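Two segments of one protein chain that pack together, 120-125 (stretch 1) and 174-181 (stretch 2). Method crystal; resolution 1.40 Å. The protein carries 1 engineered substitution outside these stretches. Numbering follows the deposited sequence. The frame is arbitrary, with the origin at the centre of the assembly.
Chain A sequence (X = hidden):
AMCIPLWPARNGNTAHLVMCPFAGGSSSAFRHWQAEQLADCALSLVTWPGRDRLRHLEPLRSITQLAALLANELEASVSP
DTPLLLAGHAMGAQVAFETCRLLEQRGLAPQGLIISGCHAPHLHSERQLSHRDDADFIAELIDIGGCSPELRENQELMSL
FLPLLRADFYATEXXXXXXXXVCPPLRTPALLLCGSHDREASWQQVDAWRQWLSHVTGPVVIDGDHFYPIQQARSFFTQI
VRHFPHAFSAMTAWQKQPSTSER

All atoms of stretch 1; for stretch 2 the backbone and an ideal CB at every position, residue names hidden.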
# COMPACT_ATOMS: atom_id res chain seq x y z
N ALA A 120 1.18 -3.90 12.11
CA ALA A 120 -0.25 -4.08 12.28
C ALA A 120 -0.91 -2.85 12.92
O ALA A 120 -0.23 -2.03 13.56
CB ALA A 120 -0.48 -5.29 13.17
N PRO A 121 -2.24 -2.70 12.77
CA PRO A 121 -2.90 -1.45 13.21
C PRO A 121 -2.94 -1.21 14.71
O PRO A 121 -3.21 -0.06 15.10
CB PRO A 121 -4.31 -1.55 12.62
CG PRO A 121 -4.16 -2.50 11.46
CD PRO A 121 -3.14 -3.50 11.92
N HIS A 122 -2.67 -2.20 15.56
CA HIS A 122 -2.56 -1.94 16.99
C HIS A 122 -1.14 -1.62 17.42
O HIS A 122 -0.89 -1.45 18.63
CB HIS A 122 -3.10 -3.12 17.81
CG HIS A 122 -2.33 -4.39 17.60
ND1 HIS A 122 -2.43 -5.14 16.45
CD2 HIS A 122 -1.47 -5.05 18.41
CE1 HIS A 122 -1.66 -6.20 16.55
NE2 HIS A 122 -1.05 -6.17 17.73
N LEU A 123 -0.21 -1.53 16.48
CA LEU A 123 1.18 -1.21 16.74
C LEU A 123 1.54 0.15 16.14
O LEU A 123 0.75 0.77 15.43
CB LEU A 123 2.08 -2.30 16.17
CG LEU A 123 1.81 -3.74 16.64
CD1 LEU A 123 2.72 -4.71 15.95
CD2 LEU A 123 1.98 -3.85 18.16
N HIS A 124 2.75 0.60 16.45
CA HIS A 124 3.35 1.77 15.81
C HIS A 124 4.62 1.34 15.09
O HIS A 124 5.30 0.40 15.49
CB HIS A 124 3.71 2.84 16.85
CG HIS A 124 2.56 3.30 17.69
ND1 HIS A 124 1.74 4.35 17.33
CD2 HIS A 124 2.12 2.87 18.90
CE1 HIS A 124 0.83 4.53 18.27
NE2 HIS A 124 1.04 3.65 19.23
N SER A 125 4.94 2.08 14.02
CA SER A 125 6.22 1.89 13.34
C SER A 125 7.37 2.17 14.30
O SER A 125 7.30 3.06 15.15
CB SER A 125 6.31 2.84 12.15
OG SER A 125 7.56 2.72 11.51
N UNK A 174 -0.46 8.48 12.50
CA UNK A 174 -1.59 8.72 13.39
C UNK A 174 -2.61 7.61 13.33
O UNK A 174 -3.52 7.58 14.16
CB UNK A 174 -2.26 10.05 13.05
N UNK A 175 -2.47 6.69 12.38
CA UNK A 175 -3.35 5.54 12.22
C UNK A 175 -2.98 4.48 13.25
O UNK A 175 -1.87 3.92 13.21
CB UNK A 175 -3.26 4.97 10.80
N UNK A 176 -3.90 4.22 14.17
CA UNK A 176 -3.61 3.31 15.27
C UNK A 176 -4.91 3.03 16.00
O UNK A 176 -5.72 3.94 16.21
CB UNK A 176 -2.56 3.89 16.22
N UNK A 177 -5.09 1.78 16.40
CA UNK A 177 -6.20 1.35 17.23
C UNK A 177 -5.67 0.81 18.55
O UNK A 177 -4.59 0.22 18.61
CB UNK A 177 -7.04 0.29 16.51
N UNK A 178 -6.46 0.98 19.62
CA UNK A 178 -5.97 0.52 20.92
C UNK A 178 -5.85 -0.99 20.98
O UNK A 178 -4.95 -1.51 21.65
CB UNK A 178 -6.89 1.01 22.04
N UNK A 179 -6.73 -1.72 20.29
CA UNK A 179 -6.68 -3.17 20.32
C UNK A 179 -7.39 -3.72 19.09
O UNK A 179 -8.26 -3.06 18.52
CB UNK A 179 -7.31 -3.71 21.60
N UNK A 180 -7.05 -4.95 18.68
CA UNK A 180 -7.74 -5.57 17.53
C UNK A 180 -9.22 -5.79 17.74
O UNK A 180 -9.94 -6.01 16.76
CB UNK A 180 -7.09 -6.92 17.20
N UNK A 181 -9.72 -5.75 18.97
CA UNK A 181 -11.14 -6.01 19.17
C UNK A 181 -12.01 -4.80 18.90
O UNK A 181 -13.23 -4.90 19.07
CB UNK A 181 -11.38 -6.50 20.60

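Residues Ala-120 to Leu-123 of stretch 1 form a type I turn, closed by the bond from Leu-123 N to Ala-120 O (3.0 Å), and the stretch offers stretch 2 the Pro-121 ring, two imidazoles and a row of carbonyl oxygens.

At position 174 CA-to-CB points away and nothing of stretch 1 lies near CB, so almost any residue would do; it is Ser-174.

Position 175 points sideways, with no atom of stretch 1 within 5.5 Å of the ideal CB. A small side chain would leave Pro-121 untouched, whereas a long apolar or aromatic one could reach it. Tyr-175, with chi1 t, does so: its CE1 lies 3.7 Å from Pro-121 CB, and its hydroxyl is hydrogen-bonded elsewhere in the structure.

Position 176 has an extended backbone (-170/140), and its CB lies 4.0 Å from His-124 CE1 and 4.2 Å from Pro-121 O. An imidazole on one side and carbonyls nearby favour a flat side chain, preferably one with a donor; His, Asn, Gln, Trp or Tyr could be considered. His-176 combines both properties. Its ring forms an offset stack with that of His-124, centroids 4.0 Å apart and planes at 16°, while His-176 NE2 gives a weak hydrogen bond to His-122 O (3.1 Å, 134°). The carbonyl lies near the ring plane, so bonding and stacking do not compete.

At position 177 the backbone does much of the work: N donates to Pro-121 O (2.9 Å, 165°), and O receives a CA-H...O contact from His-122 CA (3.4 Å). Proline, lacking the amide hydrogen, would forfeit the first. CB points sideways, 4.1 Å from Pro-121 O, so leucine, methionine or an aromatic could extend along the proline. Tyr-177, with chi1 m, sets its ring edge against it, CD2 being 3.7 Å from Pro-121 CB.

Position 178 points away and tolerates polar residues; its Asp-178 contributes through the backbone, as the O of water 1 lies 2.5 Å from Asp-178 O and 2.8 Å from His-122 O, within hydrogen-bonding reach of both, and so bridges the stretches.

Position 179 also points away, and a small polar residue suits it. Ser-179 OG accepts a hydrogen bond from the backbone N of position 181 (3.0 Å).

At position 180 the ideal CB lies 5.0 Å from His-122 ND1, and phi is -62°, a value proline readily adopts. A compact apolar group could cover the imidazole, as could a longer aliphatic chain. Pro-180 places CG over the ring face, 4.2 Å from its centroid, in a CH-pi contact.

Position 181 is out of reach, so stretch 1 sets no preference; Asp-181 is found there.

Stretch 2, residues 174-181: SYHYDSPD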
# COMPACT_ATOMS: atom_id res chain seq x y z
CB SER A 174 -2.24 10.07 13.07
OG SER A 174 -2.85 10.07 11.79
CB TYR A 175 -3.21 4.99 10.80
CG TYR A 175 -3.99 3.72 10.54
CD1 TYR A 175 -3.37 2.49 10.55
CD2 TYR A 175 -5.35 3.75 10.30
CE1 TYR A 175 -4.06 1.33 10.30
CE2 TYR A 175 -6.05 2.60 10.05
CZ TYR A 175 -5.40 1.39 10.06
OH TYR A 175 -6.06 0.20 9.82
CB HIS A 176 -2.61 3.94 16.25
CG HIS A 176 -2.30 3.07 17.42
ND1 HIS A 176 -2.87 3.28 18.67
CD2 HIS A 176 -1.51 1.98 17.54
CE1 HIS A 176 -2.42 2.36 19.50
NE2 HIS A 176 -1.60 1.56 18.85
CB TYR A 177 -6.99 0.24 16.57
CG TYR A 177 -7.72 0.63 15.30
CD1 TYR A 177 -8.95 1.27 15.35
CD2 TYR A 177 -7.20 0.30 14.05
CE1 TYR A 177 -9.63 1.60 14.18
CE2 TYR A 177 -7.87 0.62 12.89
CZ TYR A 177 -9.07 1.27 12.95
OH TYR A 177 -9.75 1.58 11.78
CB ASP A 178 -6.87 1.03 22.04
CG ASP A 178 -6.65 2.49 22.34
OD1 ASP A 178 -5.59 3.03 21.95
OD2 ASP A 178 -7.54 3.10 22.98
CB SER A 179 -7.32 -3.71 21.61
OG SER A 179 -8.53 -4.38 21.33
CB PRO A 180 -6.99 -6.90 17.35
CG PRO A 180 -5.68 -6.72 18.09
CD PRO A 180 -5.99 -5.81 19.22
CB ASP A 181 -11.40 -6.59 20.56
CG ASP A 181 -11.15 -5.61 21.67
OD1 ASP A 181 -10.95 -4.40 21.40
OD2 ASP A 181 -11.15 -6.05 22.84
O HOH W 1 -2.75 -0.81 20.62
O HOH W 2 -0.81 1.28 13.16
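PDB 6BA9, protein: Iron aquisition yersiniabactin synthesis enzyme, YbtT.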